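Local coordinates for putative 5-dehydro-2-deoxygluconokinase (Bacillus halodurans C-125, PDB 2QCV), which probably catalyses the ATP-dependent phosphorylation of 5-dehydro-2-deoxy-D-gluconate, a step of myo-inositol breakdown, as a member of the PfkB carbohydrate kinase family, at residues I67-Q71 and H72-I76; Q119-A122 and D123-L126; R163-R167 and N168-V172. One frame throughout, in Å; residues are numbered along the deposited sequence.

In the fold
Interactions 1 and 2 are neighbours, their centres about 13 Å apart, and they touch where Ala122 CB packs on the backbone of Ile67 and Ala68. Both reach the second subunit and are mainly buried. Interaction 3 lies well away from them, is only partly buried, and has its subunit contact at Arg163, with a third subunit. Interaction 1 is at the start of helix 71-82, where an aspartate side chain accepts N-H groups; interaction 3 is at the end of helix 154-167, where an asparagine amide and a Schellman motif supply donors. Interaction 2 instead fixes a loop after strand 111-117 with two 3-10 bonds.

Interaction 1. Residues I67-Q71 and H72-I76; sequences IADDQ and HGRFI
Arg74 folds back over the turn that starts its own helix, running along Asp70 and Gln71. CB starts beside Asp70 O, and CG comes closer, 3.3 Å from Asp70 O, which also accepts from Arg74 N. CD moves off, and the chain bends at chi3 (-70°), which lays the guanidinium over the Asp70-Gln71 peptide: one face covers Asp70 C and Gln71 N, both under its outer part, not its centre. NE turns to a salt bridge with Glu34 of the second subunit. Arg74 NH1 lies 3.5 Å from Asp70 CA. It donates to two waters; one gives a hydrogen to Asp69 OD1 and the other to Asp69 O. Solvent thus bridges the opposite charges of Asp69 OD1 and Arg74 NH1, which stand 4.3 Å apart, beyond salt-bridge range. NH2 ends alongside Gln71, 3.6 Å from its CG, the amide and guanidinium planes turned 32° apart; Gln71 NE2 bonds Glu105 of the second subunit.

The Asp70 carboxylate caps the helix start. With its CG placed between the backbone N and the carbonyl carbon (chi1 66°), OD1 accepts from Gly73 N at 3.1 Å and, weakly, from His72 N at 2.9 Å. Gly73 presents its CA to Ala68 O in a C-H...O contact of 3.4 Å, where a side chain would clash. Ile67 CG2 and Ile76 CG2 slide past each other at 4.2 Å; Ile67 also packs on strand 90-92, Ile76 on Ile22. An aspartate N-cap whose carboxylate accepts from the second and third residues of the helix is a classic helix start, here of helix 71-82, which follows parallel strand 61-67 in the alpha/beta core of the ribokinase-like fold.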
loop_
_atom_site.group_PDB
_atom_site.type_symbol
_atom_site.label_atom_id
_atom_site.label_comp_id
_atom_site.label_asym_id
_atom_site.label_seq_id
_atom_site.Cartn_x
_atom_site.Cartn_y
_atom_site.Cartn_z
ATOM N N ILE A 67 -7.375 -15.718 -12.551
ATOM C CA ILE A 67 -6.988 -16.805 -11.649
ATOM C C ILE A 67 -5.471 -16.737 -11.350
ATOM O O ILE A 67 -4.692 -16.180 -12.118
ATOM C CB ILE A 67 -7.356 -18.201 -12.238
ATOM C CG1 ILE A 67 -6.695 -18.439 -13.602
ATOM C CG2 ILE A 67 -8.881 -18.385 -12.305
ATOM C CD1 ILE A 67 -6.844 -19.873 -14.210
ATOM N N ALA A 68 -5.068 -17.311 -10.227
ATOM C CA ALA A 68 -3.657 -17.327 -9.797
ATOM C C ALA A 68 -2.837 -18.290 -10.660
ATOM O O ALA A 68 -3.347 -19.258 -11.217
ATOM C CB ALA A 68 -3.578 -17.732 -8.302
ATOM N N ASP A 69 -1.564 -17.994 -10.783
ATOM C CA ASP A 69 -0.606 -18.852 -11.475
ATOM C C ASP A 69 -0.042 -19.864 -10.513
ATOM O O ASP A 69 1.154 -19.824 -10.172
ATOM C CB ASP A 69 0.503 -17.976 -12.015
ATOM C CG ASP A 69 1.421 -18.699 -12.957
ATOM O OD1 ASP A 69 1.037 -19.752 -13.502
ATOM O OD2 ASP A 69 2.541 -18.203 -13.120
ATOM N N ASP A 70 -0.892 -20.770 -10.083
ATOM C CA ASP A 70 -0.536 -21.780 -9.105
ATOM C C ASP A 70 -1.527 -22.930 -9.121
ATOM O O ASP A 70 -2.442 -22.978 -9.963
ATOM C CB ASP A 70 -0.387 -21.159 -7.707
ATOM C CG ASP A 70 -1.691 -20.617 -7.121
ATOM O OD1 ASP A 70 -2.807 -21.077 -7.418
ATOM O OD2 ASP A 70 -1.588 -19.687 -6.301
ATOM N N GLN A 71 -1.353 -23.870 -8.189
ATOM C CA GLN A 71 -2.209 -25.070 -8.147
ATOM C C GLN A 71 -3.666 -24.779 -7.877
ATOM O O GLN A 71 -4.539 -25.522 -8.315
ATOM C CB GLN A 71 -1.713 -26.081 -7.123
ATOM C CG GLN A 71 -0.289 -26.569 -7.403
ATOM C CD GLN A 71 0.774 -25.783 -6.696
ATOM O OE1 GLN A 71 0.681 -24.572 -6.563
ATOM N NE2 GLN A 71 1.840 -26.483 -6.256
ATOM N N HIS A 72 -3.962 -23.706 -7.157
ATOM C CA HIS A 72 -5.357 -23.388 -6.949
ATOM C C HIS A 72 -6.002 -22.835 -8.247
ATOM O O HIS A 72 -7.091 -23.249 -8.624
ATOM C CB HIS A 72 -5.515 -22.407 -5.791
ATOM C CG HIS A 72 -5.329 -23.024 -4.442
ATOM N ND1 HIS A 72 -5.447 -24.377 -4.217
ATOM C CD2 HIS A 72 -5.106 -22.459 -3.232
ATOM C CE1 HIS A 72 -5.242 -24.627 -2.935
ATOM N NE2 HIS A 72 -5.056 -23.479 -2.311
ATOM N N GLY A 73 -5.319 -21.930 -8.925
ATOM C CA GLY A 73 -5.819 -21.428 -10.199
ATOM C C GLY A 73 -5.953 -22.554 -11.210
ATOM O O GLY A 73 -6.923 -22.622 -11.910
ATOM N N ARG A 74 -4.980 -23.456 -11.287
ATOM C CA ARG A 74 -5.067 -24.542 -12.263
ATOM C C ARG A 74 -6.165 -25.531 -11.940
ATOM O O ARG A 74 -6.808 -26.066 -12.848
ATOM C CB ARG A 74 -3.735 -25.251 -12.426
ATOM C CG ARG A 74 -2.690 -24.348 -12.980
ATOM C CD ARG A 74 -1.435 -25.084 -13.358
ATOM N NE ARG A 74 -0.662 -25.587 -12.214
ATOM C CZ ARG A 74 0.257 -24.892 -11.542
ATOM N NH1 ARG A 74 0.547 -23.642 -11.849
ATOM N NH2 ARG A 74 0.915 -25.479 -10.561
ATOM N N PHE A 75 -6.409 -25.770 -10.656
ATOM C CA PHE A 75 -7.558 -26.564 -10.265
ATOM C C PHE A 75 -8.886 -25.945 -10.700
ATOM O O PHE A 75 -9.774 -26.651 -11.202
ATOM C CB PHE A 75 -7.580 -26.812 -8.762
ATOM C CG PHE A 75 -8.890 -27.317 -8.262
ATOM C CD1 PHE A 75 -9.291 -28.624 -8.500
ATOM C CD2 PHE A 75 -9.757 -26.458 -7.558
ATOM C CE1 PHE A 75 -10.518 -29.072 -8.061
ATOM C CE2 PHE A 75 -10.981 -26.902 -7.101
ATOM C CZ PHE A 75 -11.371 -28.200 -7.342
ATOM N N ILE A 76 -9.031 -24.650 -10.468
ATOM C CA ILE A 76 -10.258 -23.928 -10.830
ATOM C C ILE A 76 -10.474 -24.073 -12.338
ATOM O O ILE A 76 -11.566 -24.426 -12.771
ATOM C CB ILE A 76 -10.186 -22.436 -10.446
ATOM C CG1 ILE A 76 -10.376 -22.224 -8.927
ATOM C CG2 ILE A 76 -11.269 -21.622 -11.169
ATOM C CD1 ILE A 76 -9.798 -20.934 -8.370
HETATM O O HOH W 1 -0.699 -21.705 -13.811
HETATM O O HOH W 2 3.086 -22.109 -11.423
HETATM O O HOH W 3 -5.561 -26.794 -5.778
#

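Interaction 2. Residues Q119-A122 and D123-L126; sequences QDVA and DLYL
The Tyr125 ring turns its edge to the preceding loop: the carbonyl oxygens of Asp120, Val121 and Ala122 lie near its plane, Asp120 CA is also at the edge, and His97 of the same chain is stacked with the ring. This is a short 3-10 turn in the loop after strand 111-117, as two successive bonds from residue i+3 to residue i testify: Leu124 N to Val121 O at 3.1 Å and Tyr125 N to Ala122 O at 3.0 Å, each donor standing well above the plane of its carbonyl.

CG of Tyr125 is anti to its carbonyl carbon (chi1 -73°), which carries the ring back along the turn until CD2 is 3.2 Å from Val121 O. Tyr125 OH then donates to Asp120 OD1 at 2.9 Å, meeting the carboxylate from 55° above its plane. The other oxygen, OD2, takes Gln119 of the second subunit, so one aspartate ties the turn to the subunit interface. A phenylalanine in place of Tyr125 would probably leave OD1 without this donor, the carboxylate then relying on the OD2 bond across the interface.

Elsewhere in the turn, Val121 CG2 packs 4.0 Å from Leu124 CG. Asp123 runs side by side with Val121, and its OD2, in a salt bridge with Arg19, lies 3.4 Å from Val121 CG2.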
loop_
_atom_site.group_PDB
_atom_site.type_symbol
_atom_site.label_atom_id
_atom_site.label_comp_id
_atom_site.label_asym_id
_atom_site.label_seq_id
_atom_site.Cartn_x
_atom_site.Cartn_y
_atom_site.Cartn_z
ATOM N N GLN A 119 -7.980 -10.183 0.475
ATOM C CA GLN A 119 -7.112 -9.032 0.180
ATOM C C GLN A 119 -6.178 -9.263 -1.007
ATOM O O GLN A 119 -5.384 -10.212 -1.036
ATOM C CB GLN A 119 -6.290 -8.594 1.407
ATOM C CG GLN A 119 -5.154 -7.612 1.074
ATOM C CD GLN A 119 -4.358 -7.177 2.276
ATOM O OE1 GLN A 119 -4.927 -6.695 3.239
ATOM N NE2 GLN A 119 -3.030 -7.343 2.226
ATOM N N ASP A 120 -6.250 -8.364 -1.991
ATOM C CA ASP A 120 -5.356 -8.424 -3.156
ATOM C C ASP A 120 -5.381 -9.768 -3.840
ATOM O O ASP A 120 -4.372 -10.243 -4.367
ATOM C CB ASP A 120 -3.927 -8.038 -2.778
ATOM C CG ASP A 120 -3.816 -6.571 -2.441
ATOM O OD1 ASP A 120 -4.509 -5.747 -3.088
ATOM O OD2 ASP A 120 -3.053 -6.240 -1.523
ATOM N N VAL A 121 -6.555 -10.366 -3.877
ATOM C CA VAL A 121 -6.688 -11.654 -4.535
ATOM C C VAL A 121 -6.724 -11.481 -6.053
ATOM O O VAL A 121 -7.087 -10.392 -6.560
ATOM C CB VAL A 121 -7.891 -12.480 -3.981
ATOM C CG1 VAL A 121 -7.582 -12.906 -2.566
ATOM C CG2 VAL A 121 -9.283 -11.812 -4.132
ATOM N N ALA A 122 -6.322 -12.539 -6.764
ATOM C CA ALA A 122 -6.204 -12.527 -8.206
ATOM C C ALA A 122 -7.486 -12.036 -8.905
ATOM O O ALA A 122 -7.399 -11.305 -9.883
ATOM C CB ALA A 122 -5.806 -13.909 -8.723
ATOM N N ASP A 123 -8.662 -12.461 -8.448
ATOM C CA ASP A 123 -9.886 -12.131 -9.206
ATOM C C ASP A 123 -10.169 -10.633 -9.295
ATOM O O ASP A 123 -10.848 -10.197 -10.216
ATOM C CB ASP A 123 -11.088 -12.896 -8.722
ATOM C CG ASP A 123 -11.510 -12.522 -7.304
ATOM O OD1 ASP A 123 -12.147 -11.476 -7.129
ATOM O OD2 ASP A 123 -11.289 -13.337 -6.398
ATOM N N LEU A 124 -9.627 -9.876 -8.348
ATOM C CA LEU A 124 -9.839 -8.437 -8.289
ATOM C C LEU A 124 -8.929 -7.681 -9.245
ATOM O O LEU A 124 -9.163 -6.507 -9.472
ATOM C CB LEU A 124 -9.646 -7.921 -6.854
ATOM C CG LEU A 124 -10.667 -8.429 -5.819
ATOM C CD1 LEU A 124 -10.266 -7.916 -4.398
ATOM C CD2 LEU A 124 -12.052 -8.019 -6.208
ATOM N N TYR A 125 -7.932 -8.354 -9.827
ATOM C CA TYR A 125 -7.025 -7.754 -10.794
ATOM C C TYR A 125 -7.422 -7.967 -12.254
ATOM O O TYR A 125 -6.670 -7.612 -13.136
ATOM C CB TYR A 125 -5.591 -8.245 -10.525
ATOM C CG TYR A 125 -5.082 -7.580 -9.284
ATOM C CD1 TYR A 125 -4.545 -6.304 -9.368
ATOM C CD2 TYR A 125 -5.253 -8.150 -8.023
ATOM C CE1 TYR A 125 -4.136 -5.633 -8.266
ATOM C CE2 TYR A 125 -4.819 -7.476 -6.872
ATOM C CZ TYR A 125 -4.271 -6.216 -7.011
ATOM O OH TYR A 125 -3.823 -5.505 -5.930
ATOM N N LEU A 126 -8.583 -8.559 -12.502
ATOM C CA LEU A 126 -9.148 -8.572 -13.842
ATOM C C LEU A 126 -9.277 -7.111 -14.273
ATOM O O LEU A 126 -9.734 -6.258 -13.496
ATOM C CB LEU A 126 -10.538 -9.250 -13.859
ATOM C CG LEU A 126 -11.279 -9.327 -15.187
ATOM C CD1 LEU A 126 -10.553 -10.329 -16.138
ATOM C CD2 LEU A 126 -12.793 -9.669 -14.943
#

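Interaction 3. Residues R163-R167 and N168-V172; sequences RLAKR and NDVKV
Ala165 and Val172 meet methyl to methyl, Ala165 CB to Val172 CG2 at 3.6 Å, and this is the close-fitting side of the turn from helix 154-167 into strand 171-175. Val170 adds a second apolar contact, its CB 3.8 Å from Ala165 CB, and Leu142 of strand 139-145 touches Ala165 and Val170. These are elements of one beta-alpha-beta unit.

The helix closes in a Schellman motif with Asp169, at positive phi, as its C-prime residue. Val170 N bonds Ala165 O at 3.0 Å, while the companion bond from Asp169 N to Lys166 O, 3.4 Å, is weak. Ala165 O also accepts from Asn168 N, the two donors coming from opposite faces of its carbonyl plane.

The outer side is looser. Lys166 crosses Val172 at about a right angle, with CG no nearer than 4.0 Å to CG2, and its NZ goes to Gln199 O. The exposed Asp169 sends its carboxylate to Ser7. Arg167, also exposed, lies alongside Asn168, the guanidinium and amide planes 58° apart.

Asn168 CG lies anti to its carbonyl carbon (chi1 -75°), which turns ND2 back to donate to Leu164 O at 2.8 Å, nearly straight (168°). The carbonyls of Leu164, Ala165 and, weakly, Lys166 thus find donors. One Glu133 oxygen takes Asn168 ND2 and the other Arg167 NH2, which probably balances the arginine's charge and steadies both groups.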
loop_
_atom_site.group_PDB
_atom_site.type_symbol
_atom_site.label_atom_id
_atom_site.label_comp_id
_atom_site.label_asym_id
_atom_site.label_seq_id
_atom_site.Cartn_x
_atom_site.Cartn_y
_atom_site.Cartn_z
ATOM N N ARG A 163 -21.070 -2.480 -20.896
ATOM C CA ARG A 163 -21.162 -1.676 -22.119
ATOM C C ARG A 163 -21.112 -2.513 -23.408
ATOM O O ARG A 163 -21.912 -2.337 -24.315
ATOM C CB ARG A 163 -20.098 -0.612 -22.148
ATOM C CG ARG A 163 -20.204 0.312 -23.383
ATOM C CD ARG A 163 -19.133 1.365 -23.320
ATOM N NE ARG A 163 -19.297 2.295 -22.201
ATOM C CZ ARG A 163 -20.163 3.303 -22.173
ATOM N NH1 ARG A 163 -21.009 3.501 -23.173
ATOM N NH2 ARG A 163 -20.233 4.069 -21.108
ATOM N N LEU A 164 -20.163 -3.427 -23.463
ATOM C CA LEU A 164 -19.978 -4.307 -24.592
ATOM C C LEU A 164 -21.168 -5.233 -24.754
ATOM O O LEU A 164 -21.664 -5.426 -25.876
ATOM C CB LEU A 164 -18.658 -5.106 -24.403
ATOM C CG LEU A 164 -17.376 -4.459 -24.883
ATOM C CD1 LEU A 164 -17.265 -2.996 -24.485
ATOM C CD2 LEU A 164 -16.206 -5.281 -24.339
ATOM N N ALA A 165 -21.691 -5.768 -23.637
ATOM C CA ALA A 165 -22.908 -6.595 -23.691
ATOM C C ALA A 165 -24.053 -5.813 -24.303
ATOM O O ALA A 165 -24.705 -6.234 -25.272
ATOM C CB ALA A 165 -23.289 -7.121 -22.269
ATOM N N LYS A 166 -24.299 -4.637 -23.767
ATOM C CA LYS A 166 -25.457 -3.867 -24.199
ATOM C C LYS A 166 -25.437 -3.538 -25.688
ATOM O O LYS A 166 -26.476 -3.613 -26.368
ATOM C CB LYS A 166 -25.584 -2.607 -23.360
ATOM C CG LYS A 166 -26.140 -2.901 -21.965
ATOM C CD LYS A 166 -25.877 -1.776 -21.043
ATOM C CE LYS A 166 -26.785 -0.582 -21.258
ATOM N NZ LYS A 166 -28.116 -0.837 -20.698
ATOM N N ARG A 167 -24.277 -3.178 -26.200
ATOM C CA ARG A 167 -24.144 -2.812 -27.596
ATOM C C ARG A 167 -24.119 -3.996 -28.556
ATOM O O ARG A 167 -24.238 -3.795 -29.734
ATOM C CB ARG A 167 -22.985 -1.898 -27.828
ATOM C CG ARG A 167 -21.623 -2.512 -27.793
ATOM C CD ARG A 167 -20.619 -1.371 -27.779
ATOM N NE ARG A 167 -19.245 -1.841 -27.906
ATOM C CZ ARG A 167 -18.192 -1.160 -27.465
ATOM N NH1 ARG A 167 -18.344 0.013 -26.846
ATOM N NH2 ARG A 167 -16.995 -1.667 -27.600
ATOM N N ASN A 168 -24.066 -5.212 -28.026
ATOM C CA ASN A 168 -24.160 -6.436 -28.808
ATOM C C ASN A 168 -25.440 -7.234 -28.538
ATOM O O ASN A 168 -25.533 -8.416 -28.873
ATOM C CB ASN A 168 -22.905 -7.262 -28.528
ATOM C CG ASN A 168 -21.704 -6.695 -29.235
ATOM O OD1 ASN A 168 -21.546 -6.902 -30.424
ATOM N ND2 ASN A 168 -20.859 -5.963 -28.505
ATOM N N ASP A 169 -26.422 -6.586 -27.916
ATOM C CA ASP A 169 -27.715 -7.192 -27.677
ATOM C C ASP A 169 -27.586 -8.450 -26.820
ATOM O O ASP A 169 -28.253 -9.456 -27.044
ATOM C CB ASP A 169 -28.409 -7.460 -29.026
ATOM C CG ASP A 169 -29.861 -7.749 -28.883
ATOM O OD1 ASP A 169 -30.462 -7.197 -27.935
ATOM O OD2 ASP A 169 -30.393 -8.530 -29.709
ATOM N N VAL A 170 -26.683 -8.373 -25.852
ATOM C CA VAL A 170 -26.470 -9.398 -24.850
ATOM C C VAL A 170 -27.177 -8.889 -23.580
ATOM O O VAL A 170 -26.896 -7.789 -23.098
ATOM C CB VAL A 170 -24.986 -9.634 -24.593
ATOM C CG1 VAL A 170 -24.792 -10.674 -23.491
ATOM C CG2 VAL A 170 -24.290 -10.090 -25.898
ATOM N N LYS A 171 -28.102 -9.684 -23.053
ATOM C CA LYS A 171 -28.881 -9.287 -21.881
ATOM C C LYS A 171 -27.979 -9.266 -20.625
ATOM O O LYS A 171 -27.276 -10.244 -20.350
ATOM C CB LYS A 171 -30.026 -10.265 -21.670
ATOM C CG LYS A 171 -31.104 -9.784 -20.715
ATOM C CD LYS A 171 -32.454 -10.550 -20.883
ATOM C CE LYS A 171 -33.146 -10.467 -22.281
ATOM N NZ LYS A 171 -33.687 -9.110 -22.682
ATOM N N VAL A 172 -28.035 -8.173 -19.865
ATOM C CA VAL A 172 -27.187 -7.971 -18.663
ATOM C C VAL A 172 -28.012 -8.329 -17.452
ATOM O O VAL A 172 -29.078 -7.734 -17.219
ATOM C CB VAL A 172 -26.632 -6.529 -18.578
ATOM C CG1 VAL A 172 -25.861 -6.269 -17.231
ATOM C CG2 VAL A 172 -25.709 -6.254 -19.808
#